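Local coordinates for VP5 (PDB 6QGI), which is the envelope protein of a haloarchaeal pleomorphic virus and probably acts in fusing the viral membrane with the host membrane, at residues A19-E24 / R273-A278; T58-Q63 / S226-I231; N112-W117 / T175-G180; E119-L124 / G180-D185. All coordinates share one frame; numbering follows the deposited sequence.

Contact 1: A19-E24 / R273-A278; sequences ALREFE and RAAMMA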
loop_
_atom_site.group_PDB
_atom_site.type_symbol
_atom_site.label_atom_id
_atom_site.label_comp_id
_atom_site.label_asym_id
_atom_site.label_seq_id
_atom_site.Cartn_x
_atom_site.Cartn_y
_atom_site.Cartn_z
ATOM N N ALA A 19 -7.742 -5.812 4.235
ATOM C CA ALA A 19 -8.098 -7.105 3.668
ATOM C C ALA A 19 -8.208 -8.158 4.770
ATOM O O ALA A 19 -8.636 -9.274 4.501
ATOM C CB ALA A 19 -7.059 -7.515 2.636
ATOM N N LEU A 20 -7.846 -7.798 6.017
ATOM C CA LEU A 20 -7.886 -8.725 7.147
ATOM C C LEU A 20 -8.920 -8.352 8.205
ATOM O O LEU A 20 -9.560 -9.242 8.760
ATOM C CB LEU A 20 -6.503 -8.821 7.800
ATOM C CG LEU A 20 -5.441 -9.547 6.996
ATOM C CD1 LEU A 20 -4.112 -9.386 7.630
ATOM C CD2 LEU A 20 -5.771 -11.035 6.858
ATOM N N ARG A 21 -9.076 -7.048 8.499
ATOM C CA ARG A 21 -9.995 -6.562 9.533
ATOM C C ARG A 21 -10.484 -5.155 9.213
ATOM O O ARG A 21 -10.002 -4.561 8.249
ATOM C CB ARG A 21 -9.272 -6.572 10.892
ATOM C CG ARG A 21 -8.152 -5.533 10.964
ATOM C CD ARG A 21 -7.148 -5.809 12.045
ATOM N NE ARG A 21 -5.928 -5.044 11.793
ATOM C CZ ARG A 21 -4.881 -5.501 11.112
ATOM N NH1 ARG A 21 -4.891 -6.737 10.622
ATOM N NH2 ARG A 21 -3.820 -4.736 10.921
ATOM N N GLU A 22 -11.406 -4.606 10.042
ATOM C CA GLU A 22 -11.880 -3.228 9.905
ATOM C C GLU A 22 -10.664 -2.305 10.068
ATOM O O GLU A 22 -9.934 -2.416 11.053
ATOM C CB GLU A 22 -12.986 -2.919 10.925
ATOM C CG GLU A 22 -13.814 -1.700 10.561
ATOM C CD GLU A 22 -14.737 -1.151 11.632
ATOM O OE1 GLU A 22 -14.694 -1.646 12.782
ATOM O OE2 GLU A 22 -15.503 -0.211 11.318
ATOM N N PHE A 23 -10.386 -1.496 9.045
ATOM C CA PHE A 23 -9.207 -0.633 8.987
ATOM C C PHE A 23 -9.569 0.839 9.138
ATOM O O PHE A 23 -10.661 1.251 8.740
ATOM C CB PHE A 23 -8.479 -0.864 7.650
ATOM C CG PHE A 23 -6.968 -0.777 7.652
ATOM C CD1 PHE A 23 -6.215 -1.437 8.621
ATOM C CD2 PHE A 23 -6.292 -0.107 6.636
ATOM C CE1 PHE A 23 -4.819 -1.365 8.613
ATOM C CE2 PHE A 23 -4.894 -0.048 6.622
ATOM C CZ PHE A 23 -4.167 -0.682 7.607
ATOM N N GLU A 24 -8.647 1.634 9.708
ATOM C CA GLU A 24 -8.855 3.068 9.885
ATOM C C GLU A 24 -8.502 3.779 8.592
ATOM O O GLU A 24 -7.339 3.774 8.176
ATOM C CB GLU A 24 -8.041 3.614 11.068
ATOM C CG GLU A 24 -8.576 3.161 12.418
ATOM C CD GLU A 24 -7.803 3.610 13.644
ATOM O OE1 GLU A 24 -6.709 4.202 13.492
ATOM O OE2 GLU A 24 -8.304 3.372 14.766
ATOM N N ARG A 273 -4.320 -13.531 14.960
ATOM C CA ARG A 273 -2.996 -13.169 15.479
ATOM C C ARG A 273 -2.586 -11.759 15.001
ATOM O O ARG A 273 -2.129 -10.957 15.820
ATOM C CB ARG A 273 -1.946 -14.212 15.064
ATOM C CG ARG A 273 -0.661 -14.155 15.885
ATOM C CD ARG A 273 0.391 -15.128 15.381
ATOM N NE ARG A 273 0.109 -16.511 15.777
ATOM C CZ ARG A 273 0.653 -17.114 16.831
ATOM N NH1 ARG A 273 1.523 -16.476 17.601
ATOM N NH2 ARG A 273 0.333 -18.372 17.116
ATOM N N ALA A 274 -2.791 -11.449 13.698
ATOM C CA ALA A 274 -2.480 -10.136 13.117
ATOM C C ALA A 274 -3.398 -9.030 13.669
ATOM O O ALA A 274 -2.952 -7.893 13.814
ATOM C CB ALA A 274 -2.583 -10.189 11.605
ATOM N N ALA A 275 -4.668 -9.369 13.985
ATOM C CA ALA A 275 -5.659 -8.452 14.562
ATOM C C ALA A 275 -5.283 -8.089 15.994
ATOM O O ALA A 275 -5.489 -6.950 16.419
ATOM C CB ALA A 275 -7.038 -9.091 14.533
ATOM N N MET A 276 -4.726 -9.075 16.726
ATOM C CA MET A 276 -4.270 -8.971 18.114
ATOM C C MET A 276 -3.027 -8.086 18.192
ATOM O O MET A 276 -2.930 -7.250 19.091
ATOM C CB MET A 276 -3.973 -10.366 18.687
ATOM C CG MET A 276 -5.210 -11.221 18.906
ATOM S SD MET A 276 -4.819 -12.963 19.256
ATOM C CE MET A 276 -4.282 -12.840 20.898
ATOM N N MET A 277 -2.096 -8.256 17.226
ATOM C CA MET A 277 -0.860 -7.479 17.101
ATOM C C MET A 277 -1.165 -6.032 16.733
ATOM O O MET A 277 -0.406 -5.141 17.106
ATOM C CB MET A 277 0.071 -8.099 16.053
ATOM C CG MET A 277 0.796 -9.326 16.548
ATOM S SD MET A 277 2.001 -9.943 15.349
ATOM C CE MET A 277 0.972 -11.004 14.386
ATOM N N ALA A 278 -2.278 -5.806 16.002
ATOM C CA ALA A 278 -2.760 -4.487 15.584
ATOM C C ALA A 278 -3.306 -3.698 16.779
ATOM O O ALA A 278 -3.347 -2.468 16.731
ATOM C CB ALA A 278 -3.837 -4.640 14.525
#
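Loop 19-24 passes helix 270-279 with R21 nearest A275, their CA atoms 6.9 Å apart. The loop joins strand 11-13 to helix 37-60, in the helical part of the protein. The helix face that meets the loop carries small side chains, A274, A275 and A278, so the long R21 side chain can come close. R21 CG lies between the backbone N and the carbonyl carbon, the crowded position (chi1 68°). From CG to NE the chain is extended, and it runs roughly across the helix direction. R21 CD rests on the backbone of A275, 3.9 Å from its CA. Further out, the guanidinium turns one face to the helix, where it meets the A278 methyl and the A274 carbonyl oxygen. R21 NH1 is 3.9 Å from A274 O. That is too far for a hydrogen bond, and A274 O instead takes a weak backbone bond from A278 N. The charge of R21 is met elsewhere: NH2 forms a salt bridge with D289 of helix 285-292. The loop backbone is held by two other side chains. L20 O accepts from R271 NE, while the N112 side chain bonds F23 N and, weakly, R21 O. L20 adds a light apolar touch, CD1 to A274 CB at 4.3 Å. The tightest approach belongs to the A278 methyl, whose CB lies 3.5 Å from R21 NE and 3.6 Å from R21 NH2.

Contact 2: T58-Q63 / S226-I231; sequences TIVDNQ and SNWKPI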
loop_
_atom_site.group_PDB
_atom_site.type_symbol
_atom_site.label_atom_id
_atom_site.label_comp_id
_atom_site.label_asym_id
_atom_site.label_seq_id
_atom_site.Cartn_x
_atom_site.Cartn_y
_atom_site.Cartn_z
ATOM N N THR A 58 -2.715 1.348 0.190
ATOM C CA THR A 58 -3.635 0.382 0.749
ATOM C C THR A 58 -4.293 -0.497 -0.314
ATOM O O THR A 58 -4.133 -1.711 -0.252
ATOM C CB THR A 58 -4.697 1.070 1.626
ATOM O OG1 THR A 58 -5.406 2.038 0.847
ATOM C CG2 THR A 58 -4.108 1.717 2.884
ATOM N N ILE A 59 -5.009 0.090 -1.287
ATOM C CA ILE A 59 -5.781 -0.700 -2.249
ATOM C C ILE A 59 -5.170 -0.837 -3.666
ATOM O O ILE A 59 -5.030 -1.968 -4.134
ATOM C CB ILE A 59 -7.212 -0.100 -2.340
ATOM C CG1 ILE A 59 -8.015 -0.362 -1.047
ATOM C CG2 ILE A 59 -7.953 -0.629 -3.571
ATOM C CD1 ILE A 59 -9.271 0.371 -0.965
ATOM N N VAL A 60 -4.895 0.283 -4.355
ATOM C CA VAL A 60 -4.501 0.316 -5.765
ATOM C C VAL A 60 -3.189 -0.432 -6.041
ATOM O O VAL A 60 -3.144 -1.172 -7.021
ATOM C CB VAL A 60 -4.465 1.771 -6.323
ATOM C CG1 VAL A 60 -4.174 1.801 -7.820
ATOM C CG2 VAL A 60 -5.785 2.489 -6.037
ATOM N N ASP A 61 -2.151 -0.275 -5.205
ATOM C CA ASP A 61 -0.864 -0.941 -5.461
ATOM C C ASP A 61 -0.814 -2.401 -4.997
ATOM O O ASP A 61 0.138 -3.099 -5.337
ATOM C CB ASP A 61 0.294 -0.148 -4.831
ATOM C CG ASP A 61 0.785 1.028 -5.662
ATOM O OD1 ASP A 61 0.132 1.351 -6.684
ATOM O OD2 ASP A 61 1.830 1.626 -5.292
ATOM N N ASN A 62 -1.840 -2.881 -4.272
ATOM C CA ASN A 62 -1.836 -4.248 -3.757
ATOM C C ASN A 62 -3.079 -5.027 -4.208
ATOM O O ASN A 62 -3.947 -5.341 -3.397
ATOM C CB ASN A 62 -1.717 -4.238 -2.217
ATOM C CG ASN A 62 -0.754 -3.206 -1.668
ATOM O OD1 ASN A 62 0.410 -3.147 -2.042
ATOM N ND2 ASN A 62 -1.233 -2.358 -0.778
ATOM N N GLN A 63 -3.148 -5.359 -5.500
ATOM C CA GLN A 63 -4.263 -6.114 -6.082
ATOM C C GLN A 63 -3.987 -7.607 -6.018
ATOM O O GLN A 63 -4.908 -8.414 -6.176
ATOM C CB GLN A 63 -4.517 -5.709 -7.550
ATOM C CG GLN A 63 -4.200 -4.255 -7.896
ATOM C CD GLN A 63 -2.767 -4.030 -8.319
ATOM O OE1 GLN A 63 -1.859 -4.809 -8.011
ATOM N NE2 GLN A 63 -2.536 -2.946 -9.044
ATOM N N SER A 226 -10.852 2.717 -13.534
ATOM C CA SER A 226 -10.147 1.703 -14.328
ATOM C C SER A 226 -9.105 0.949 -13.500
ATOM O O SER A 226 -8.692 -0.139 -13.903
ATOM C CB SER A 226 -9.437 2.355 -15.510
ATOM O OG SER A 226 -10.336 2.563 -16.579
ATOM N N ASN A 227 -8.628 1.558 -12.390
ATOM C CA ASN A 227 -7.637 0.965 -11.489
ATOM C C ASN A 227 -8.309 0.250 -10.313
ATOM O O ASN A 227 -7.693 -0.614 -9.693
ATOM C CB ASN A 227 -6.673 2.034 -10.976
ATOM C CG ASN A 227 -5.736 2.586 -12.020
ATOM O OD1 ASN A 227 -5.556 2.024 -13.108
ATOM N ND2 ASN A 227 -5.100 3.702 -11.695
ATOM N N TRP A 228 -9.568 0.602 -10.025
ATOM C CA TRP A 228 -10.369 0.044 -8.938
ATOM C C TRP A 228 -11.235 -1.132 -9.413
ATOM O O TRP A 228 -11.443 -2.072 -8.647
ATOM C CB TRP A 228 -11.243 1.146 -8.328
ATOM C CG TRP A 228 -10.467 2.170 -7.549
ATOM C CD1 TRP A 228 -9.639 3.135 -8.050
ATOM C CD2 TRP A 228 -10.441 2.317 -6.123
ATOM N NE1 TRP A 228 -9.103 3.879 -7.024
ATOM C CE2 TRP A 228 -9.580 3.398 -5.829
ATOM C CE3 TRP A 228 -11.084 1.653 -5.064
ATOM C CZ2 TRP A 228 -9.347 3.830 -4.518
ATOM C CZ3 TRP A 228 -10.833 2.066 -3.767
ATOM C CH2 TRP A 228 -9.974 3.144 -3.502
ATOM N N LYS A 229 -11.713 -1.092 -10.678
ATOM C CA LYS A 229 -12.530 -2.145 -11.298
ATOM C C LYS A 229 -11.806 -3.517 -11.308
ATOM O O LYS A 229 -12.455 -4.488 -10.913
ATOM C CB LYS A 229 -12.987 -1.752 -12.717
ATOM C CG LYS A 229 -13.799 -2.810 -13.461
ATOM C CD LYS A 229 -15.116 -3.131 -12.777
ATOM C CE LYS A 229 -16.004 -3.976 -13.649
ATOM N NZ LYS A 229 -17.102 -4.594 -12.858
ATOM N N PRO A 230 -10.505 -3.659 -11.698
ATOM C CA PRO A 230 -9.877 -4.992 -11.644
ATOM C C PRO A 230 -9.802 -5.554 -10.221
ATOM O O PRO A 230 -9.972 -6.763 -10.058
ATOM C CB PRO A 230 -8.473 -4.753 -12.212
ATOM C CG PRO A 230 -8.569 -3.486 -12.967
ATOM C CD PRO A 230 -9.541 -2.659 -12.197
ATOM N N ILE A 231 -9.566 -4.689 -9.198
ATOM C CA ILE A 231 -9.485 -5.108 -7.790
ATOM C C ILE A 231 -10.872 -5.583 -7.317
ATOM O O ILE A 231 -10.949 -6.638 -6.685
ATOM C CB ILE A 231 -8.892 -4.021 -6.853
ATOM C CG1 ILE A 231 -7.528 -3.544 -7.363
ATOM C CG2 ILE A 231 -8.774 -4.542 -5.410
ATOM C CD1 ILE A 231 -7.093 -2.220 -6.856
#
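N62 ND2 is gripped by two backbone carbonyls, T58 O and S57 O. The bond from N62 ND2 to T58 O is 3.0 Å long and fairly straight (154° at the hydrogen). T58 O lies near the amide plane of N62, but the donor sits above the carbonyl plane. N62 OD1 bonds Y344 OH, so both ends of the amide are tied. The contact itself is apolar. I59 CG2 sits over one face of W228, 4.2 Å from the centroid of the six-membered ring, a CH-pi contact. I59 CD1 reaches the rim at W228 CZ3, 3.6 Å away. V60 CG2 lies obliquely over the pyrrole end, 3.7 Å from W228 NE1. Here helix 37-60 and the chain just after it pack on the start of helix 225-253, part of a helical core. W117 and F113 of helix 91-133 add their rings around W228, the former edge-to-face. I231 CG1 is anti to its carbonyl carbon (chi1 -54°), and together with the extended chi2 (159°) this puts CD1 at the turn. I231 CD1 lies 3.4 Å from I59 O. Q63 CG, on a chain bent at chi2, presses I231 CG1 from the other end of the turn at 3.4 Å.

Contact 3: N112-W117 / T175-G180; sequences NFLKTW and TTMSVG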
loop_
_atom_site.group_PDB
_atom_site.type_symbol
_atom_site.label_atom_id
_atom_site.label_comp_id
_atom_site.label_asym_id
_atom_site.label_seq_id
_atom_site.Cartn_x
_atom_site.Cartn_y
_atom_site.Cartn_z
ATOM N N ASN A 112 -14.187 -1.924 3.605
ATOM C CA ASN A 112 -12.931 -1.178 3.715
ATOM C C ASN A 112 -12.517 -0.598 2.375
ATOM O O ASN A 112 -12.118 0.562 2.317
ATOM C CB ASN A 112 -11.820 -2.058 4.270
ATOM C CG ASN A 112 -11.944 -2.357 5.738
ATOM O OD1 ASN A 112 -12.458 -1.564 6.536
ATOM N ND2 ASN A 112 -11.481 -3.526 6.126
ATOM N N PHE A 113 -12.644 -1.402 1.301
ATOM C CA PHE A 113 -12.316 -1.032 -0.070
ATOM C C PHE A 113 -13.227 0.099 -0.575
ATOM O O PHE A 113 -12.751 1.018 -1.238
ATOM C CB PHE A 113 -12.424 -2.274 -0.971
ATOM C CG PHE A 113 -12.226 -2.047 -2.451
ATOM C CD1 PHE A 113 -10.953 -1.986 -2.995
ATOM C CD2 PHE A 113 -13.315 -1.964 -3.310
ATOM C CE1 PHE A 113 -10.773 -1.781 -4.364
ATOM C CE2 PHE A 113 -13.132 -1.763 -4.678
ATOM C CZ PHE A 113 -11.863 -1.682 -5.196
ATOM N N LEU A 114 -14.528 0.028 -0.263
ATOM C CA LEU A 114 -15.497 1.025 -0.721
ATOM C C LEU A 114 -15.469 2.291 0.134
ATOM O O LEU A 114 -15.736 3.363 -0.405
ATOM C CB LEU A 114 -16.918 0.447 -0.796
ATOM C CG LEU A 114 -17.095 -0.685 -1.819
ATOM C CD1 LEU A 114 -18.428 -1.375 -1.668
ATOM C CD2 LEU A 114 -16.816 -0.210 -3.236
ATOM N N LYS A 115 -15.095 2.187 1.427
ATOM C CA LYS A 115 -14.966 3.345 2.318
ATOM C C LYS A 115 -13.777 4.212 1.883
ATOM O O LYS A 115 -13.843 5.440 1.968
ATOM C CB LYS A 115 -14.805 2.907 3.777
ATOM C CG LYS A 115 -16.097 2.644 4.517
ATOM C CD LYS A 115 -15.836 2.150 5.933
ATOM C CE LYS A 115 -17.042 1.448 6.511
ATOM N NZ LYS A 115 -18.173 2.387 6.754
ATOM N N THR A 116 -12.699 3.558 1.399
ATOM C CA THR A 116 -11.482 4.194 0.884
ATOM C C THR A 116 -11.839 5.026 -0.351
ATOM O O THR A 116 -11.338 6.144 -0.478
ATOM C CB THR A 116 -10.411 3.132 0.579
ATOM O OG1 THR A 116 -10.205 2.328 1.736
ATOM C CG2 THR A 116 -9.076 3.732 0.131
ATOM N N TRP A 117 -12.724 4.491 -1.233
ATOM C CA TRP A 117 -13.222 5.166 -2.437
ATOM C C TRP A 117 -14.174 6.298 -2.032
ATOM O O TRP A 117 -14.091 7.387 -2.601
ATOM C CB TRP A 117 -13.923 4.172 -3.401
ATOM C CG TRP A 117 -14.543 4.816 -4.617
ATOM C CD1 TRP A 117 -15.834 5.235 -4.751
ATOM C CD2 TRP A 117 -13.901 5.099 -5.872
ATOM N NE1 TRP A 117 -16.034 5.767 -6.005
ATOM C CE2 TRP A 117 -14.863 5.703 -6.711
ATOM C CE3 TRP A 117 -12.599 4.914 -6.366
ATOM C CZ2 TRP A 117 -14.568 6.114 -8.018
ATOM C CZ3 TRP A 117 -12.311 5.320 -7.662
ATOM C CH2 TRP A 117 -13.291 5.905 -8.476
ATOM N N THR A 175 -26.318 -6.935 3.354
ATOM C CA THR A 175 -26.603 -5.545 3.737
ATOM C C THR A 175 -26.245 -4.620 2.567
ATOM O O THR A 175 -25.478 -5.020 1.685
ATOM C CB THR A 175 -25.838 -5.159 5.018
ATOM O OG1 THR A 175 -24.434 -5.273 4.788
ATOM C CG2 THR A 175 -26.250 -5.986 6.231
ATOM N N THR A 176 -26.804 -3.399 2.546
ATOM C CA THR A 176 -26.531 -2.436 1.475
ATOM C C THR A 176 -25.627 -1.301 1.969
ATOM O O THR A 176 -25.702 -0.890 3.132
ATOM C CB THR A 176 -27.821 -1.888 0.865
ATOM O OG1 THR A 176 -28.689 -1.445 1.910
ATOM C CG2 THR A 176 -28.530 -2.907 -0.015
ATOM N N MET A 177 -24.766 -0.812 1.071
ATOM C CA MET A 177 -23.813 0.260 1.322
ATOM C C MET A 177 -23.846 1.258 0.166
ATOM O O MET A 177 -23.811 0.842 -0.993
ATOM C CB MET A 177 -22.403 -0.335 1.485
ATOM C CG MET A 177 -21.365 0.664 1.921
ATOM S SD MET A 177 -19.704 -0.026 1.918
ATOM C CE MET A 177 -18.814 1.371 2.478
ATOM N N SER A 178 -23.911 2.561 0.471
ATOM C CA SER A 178 -23.894 3.593 -0.561
ATOM C C SER A 178 -22.441 3.885 -0.951
ATOM O O SER A 178 -21.595 4.051 -0.071
ATOM C CB SER A 178 -24.600 4.858 -0.083
ATOM O OG SER A 178 -24.768 5.786 -1.142
ATOM N N VAL A 179 -22.138 3.878 -2.256
ATOM C CA VAL A 179 -20.786 4.140 -2.750
ATOM C C VAL A 179 -20.802 5.421 -3.579
ATOM O O VAL A 179 -21.650 5.587 -4.465
ATOM C CB VAL A 179 -20.156 2.946 -3.525
ATOM C CG1 VAL A 179 -18.773 3.305 -4.083
ATOM C CG2 VAL A 179 -20.058 1.711 -2.635
ATOM N N GLY A 180 -19.855 6.308 -3.259
ATOM C CA GLY A 180 -19.670 7.596 -3.910
ATOM C C GLY A 180 -19.342 7.463 -5.380
ATOM O O GLY A 180 -18.686 6.495 -5.780
#
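L114 and V179 form the apolar centre, crossing at about a right angle. V179 CG2 packs against L114 along its branch: L114 CD1 approaches it to 3.6 Å, and L114 CB, CG and CD2 also lie close by. V179 CG1, anti to the backbone N, turns the other way and touches W117 CD1, again at 3.6 Å. M177 extends this patch on the side toward the strand's start. Its side chain is fully extended, with CG anti to the backbone N. That lays M177 SD against L114 CB at 3.9 Å. The terminal methyl of M177, CE, goes further, to K115 CG at 3.6 Å. K115 starts away from the strand, so only the aliphatic base of its chain takes part. The polar edge lies at W117. Its CG is anti to the backbone N (chi1 176°), and the ring presents its N-H to G180. W117 NE1 donates to G180 O at 2.8 Å, with a bent angle of 141° at the hydrogen. The oxygen lies in the ring plane, at the edge, while the donor stands above the carbonyl plane. The bond would favour this rotation of the indole. N118 ties the same backbone, its OD1 taking G180 N and its ND2 giving to S178 O. M177 and V179 face the helix, and S178 points away. Helix 112-117 and strand 176-179 run at 27° with axes 8.8 Å apart, an arrangement typical of a helix laid along one face of a beta-sheet.

Contact 4: E119-L124 / G180-D185; sequences ESVAEL and GTVEVD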
loop_
_atom_site.group_PDB
_atom_site.type_symbol
_atom_site.label_atom_id
_atom_site.label_comp_id
_atom_site.label_asym_id
_atom_site.label_seq_id
_atom_site.Cartn_x
_atom_site.Cartn_y
_atom_site.Cartn_z
ATOM N N GLU A 119 -14.292 8.035 0.853
ATOM C CA GLU A 119 -13.521 9.131 1.450
ATOM C C GLU A 119 -12.836 9.974 0.381
ATOM O O GLU A 119 -12.698 11.183 0.563
ATOM C CB GLU A 119 -12.482 8.612 2.460
ATOM C CG GLU A 119 -12.226 9.578 3.608
ATOM C CD GLU A 119 -13.430 10.012 4.427
ATOM O OE1 GLU A 119 -14.349 9.188 4.633
ATOM O OE2 GLU A 119 -13.453 11.183 4.870
ATOM N N SER A 120 -12.441 9.349 -0.738
ATOM C CA SER A 120 -11.811 10.038 -1.863
ATOM C C SER A 120 -12.831 10.918 -2.610
ATOM O O SER A 120 -12.513 12.062 -2.931
ATOM C CB SER A 120 -11.184 9.033 -2.823
ATOM O OG SER A 120 -10.423 8.018 -2.193
ATOM N N VAL A 121 -14.053 10.386 -2.870
ATOM C CA VAL A 121 -15.144 11.091 -3.566
ATOM C C VAL A 121 -15.658 12.239 -2.670
ATOM O O VAL A 121 -15.876 13.342 -3.175
ATOM C CB VAL A 121 -16.291 10.135 -4.019
ATOM C CG1 VAL A 121 -17.431 10.900 -4.693
ATOM C CG2 VAL A 121 -15.769 9.050 -4.952
ATOM N N ALA A 122 -15.822 11.980 -1.347
ATOM C CA ALA A 122 -16.263 12.976 -0.359
ATOM C C ALA A 122 -15.290 14.164 -0.306
ATOM O O ALA A 122 -15.723 15.322 -0.301
ATOM C CB ALA A 122 -16.382 12.336 1.015
ATOM N N GLU A 123 -13.976 13.864 -0.291
ATOM C CA GLU A 123 -12.886 14.841 -0.287
ATOM C C GLU A 123 -12.882 15.625 -1.592
ATOM O O GLU A 123 -12.655 16.837 -1.566
ATOM C CB GLU A 123 -11.550 14.117 -0.089
ATOM C CG GLU A 123 -10.362 15.014 0.174
ATOM C CD GLU A 123 -9.076 14.228 0.275
ATOM O OE1 GLU A 123 -8.395 14.336 1.319
ATOM O OE2 GLU A 123 -8.747 13.502 -0.689
ATOM N N LEU A 124 -13.142 14.933 -2.730
ATOM C CA LEU A 124 -13.222 15.547 -4.053
ATOM C C LEU A 124 -14.391 16.522 -4.094
ATOM O O LEU A 124 -14.240 17.616 -4.633
ATOM C CB LEU A 124 -13.346 14.486 -5.171
ATOM C CG LEU A 124 -13.478 14.997 -6.623
ATOM C CD1 LEU A 124 -12.240 15.768 -7.071
ATOM C CD2 LEU A 124 -13.768 13.859 -7.583
ATOM N N GLY A 180 -19.855 6.308 -3.259
ATOM C CA GLY A 180 -19.670 7.596 -3.910
ATOM C C GLY A 180 -19.342 7.463 -5.380
ATOM O O GLY A 180 -18.686 6.495 -5.780
ATOM N N THR A 181 -19.828 8.418 -6.205
ATOM C CA THR A 181 -19.572 8.374 -7.645
ATOM C C THR A 181 -18.885 9.627 -8.155
ATOM O O THR A 181 -19.163 10.734 -7.688
ATOM C CB THR A 181 -20.851 8.139 -8.470
ATOM O OG1 THR A 181 -21.753 9.236 -8.312
ATOM C CG2 THR A 181 -21.520 6.816 -8.170
ATOM N N VAL A 182 -18.001 9.433 -9.141
ATOM C CA VAL A 182 -17.317 10.494 -9.871
ATOM C C VAL A 182 -18.178 10.715 -11.120
ATOM O O VAL A 182 -18.326 9.809 -11.939
ATOM C CB VAL A 182 -15.830 10.167 -10.179
ATOM C CG1 VAL A 182 -15.152 11.326 -10.900
ATOM C CG2 VAL A 182 -15.070 9.814 -8.904
ATOM N N GLU A 183 -18.814 11.887 -11.208
ATOM C CA GLU A 183 -19.747 12.267 -12.269
ATOM C C GLU A 183 -19.100 13.133 -13.346
ATOM O O GLU A 183 -18.398 14.094 -13.031
ATOM C CB GLU A 183 -20.930 13.024 -11.641
ATOM C CG GLU A 183 -22.089 13.351 -12.566
ATOM C CD GLU A 183 -23.272 14.035 -11.900
ATOM O OE1 GLU A 183 -24.048 14.695 -12.626
ATOM O OE2 GLU A 183 -23.432 13.904 -10.664
ATOM N N VAL A 184 -19.378 12.801 -14.620
ATOM C CA VAL A 184 -18.954 13.553 -15.803
ATOM C C VAL A 184 -20.230 14.052 -16.462
ATOM O O VAL A 184 -20.963 13.244 -17.034
ATOM C CB VAL A 184 -18.064 12.741 -16.789
ATOM C CG1 VAL A 184 -17.647 13.593 -17.989
ATOM C CG2 VAL A 184 -16.840 12.167 -16.093
ATOM N N ASP A 185 -20.526 15.360 -16.335
ATOM C CA ASP A 185 -21.723 15.971 -16.919
ATOM C C ASP A 185 -21.578 16.061 -18.438
ATOM O O ASP A 185 -20.567 16.565 -18.937
ATOM C CB ASP A 185 -21.985 17.360 -16.312
ATOM C CG ASP A 185 -23.345 17.954 -16.629
ATOM O OD1 ASP A 185 -23.513 18.497 -17.742
ATOM O OD2 ASP A 185 -24.234 17.904 -15.752
#
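V121 carries most of this contact. Its CB lies 4.2 Å from G180 CA, an approach made possible because G180 has no side chain. The CA atoms of these two residues are only 5.7 Å apart. From CB the side chain forks. V121 CG1 is anti to the backbone N (chi1 178°) and reaches the backbone of the next strand residue, 3.5 Å from T181 O and 3.8 Å from T181 N. V121 CG2 is anti to the carbonyl carbon and rests on the G180 carbonyl group, 3.9 Å from its C. The same V121 methyl meets V182 CG2 at 4.1 Å, tip to tip. The two methyls of V121 lie along the backbone from G180 to T181. V182 has a second branch, CG1, which points on toward L124. There L124 CD2 touches V182 CG1 loosely at 4.4 Å, one helical turn beyond V121. V121 and L124 also pack on A158 of the neighbouring strand 155-159. T181 turns its side chain away from the helix, and its OG1 bonds D165 O. E123, on another face of the helix, forms a salt bridge with R51 of helix 37-60. Helix 119-124 and strand 181-185 differ in direction by 47°, and their axes come within 8.7 Å. Such aliphatic contact is typical of a helix packed across one face of an antiparallel sheet, here with the strand leaving the helix as it goes on.

In the fold
From the N terminus, the chain first enters contact 1, whose loop 19-24 meets helix 270-279 some 250 residues later. That large loop encloses all the others. Contact 2 is nested inside it, joining helix 37-60 to helix 225-253, and it encloses contacts 3 and 4 in turn. These two cross, since their segments alternate along helix 91-133 and strand 176-186, and they share G180. Contacts 1, 2 and 3 touch one another, with F23 of contact 1 packing on T58 of contact 2, and contact 4 touches contact 3. Helix 91-133 thus lies between the small sheet on one side and helices 37-60 and 225-253.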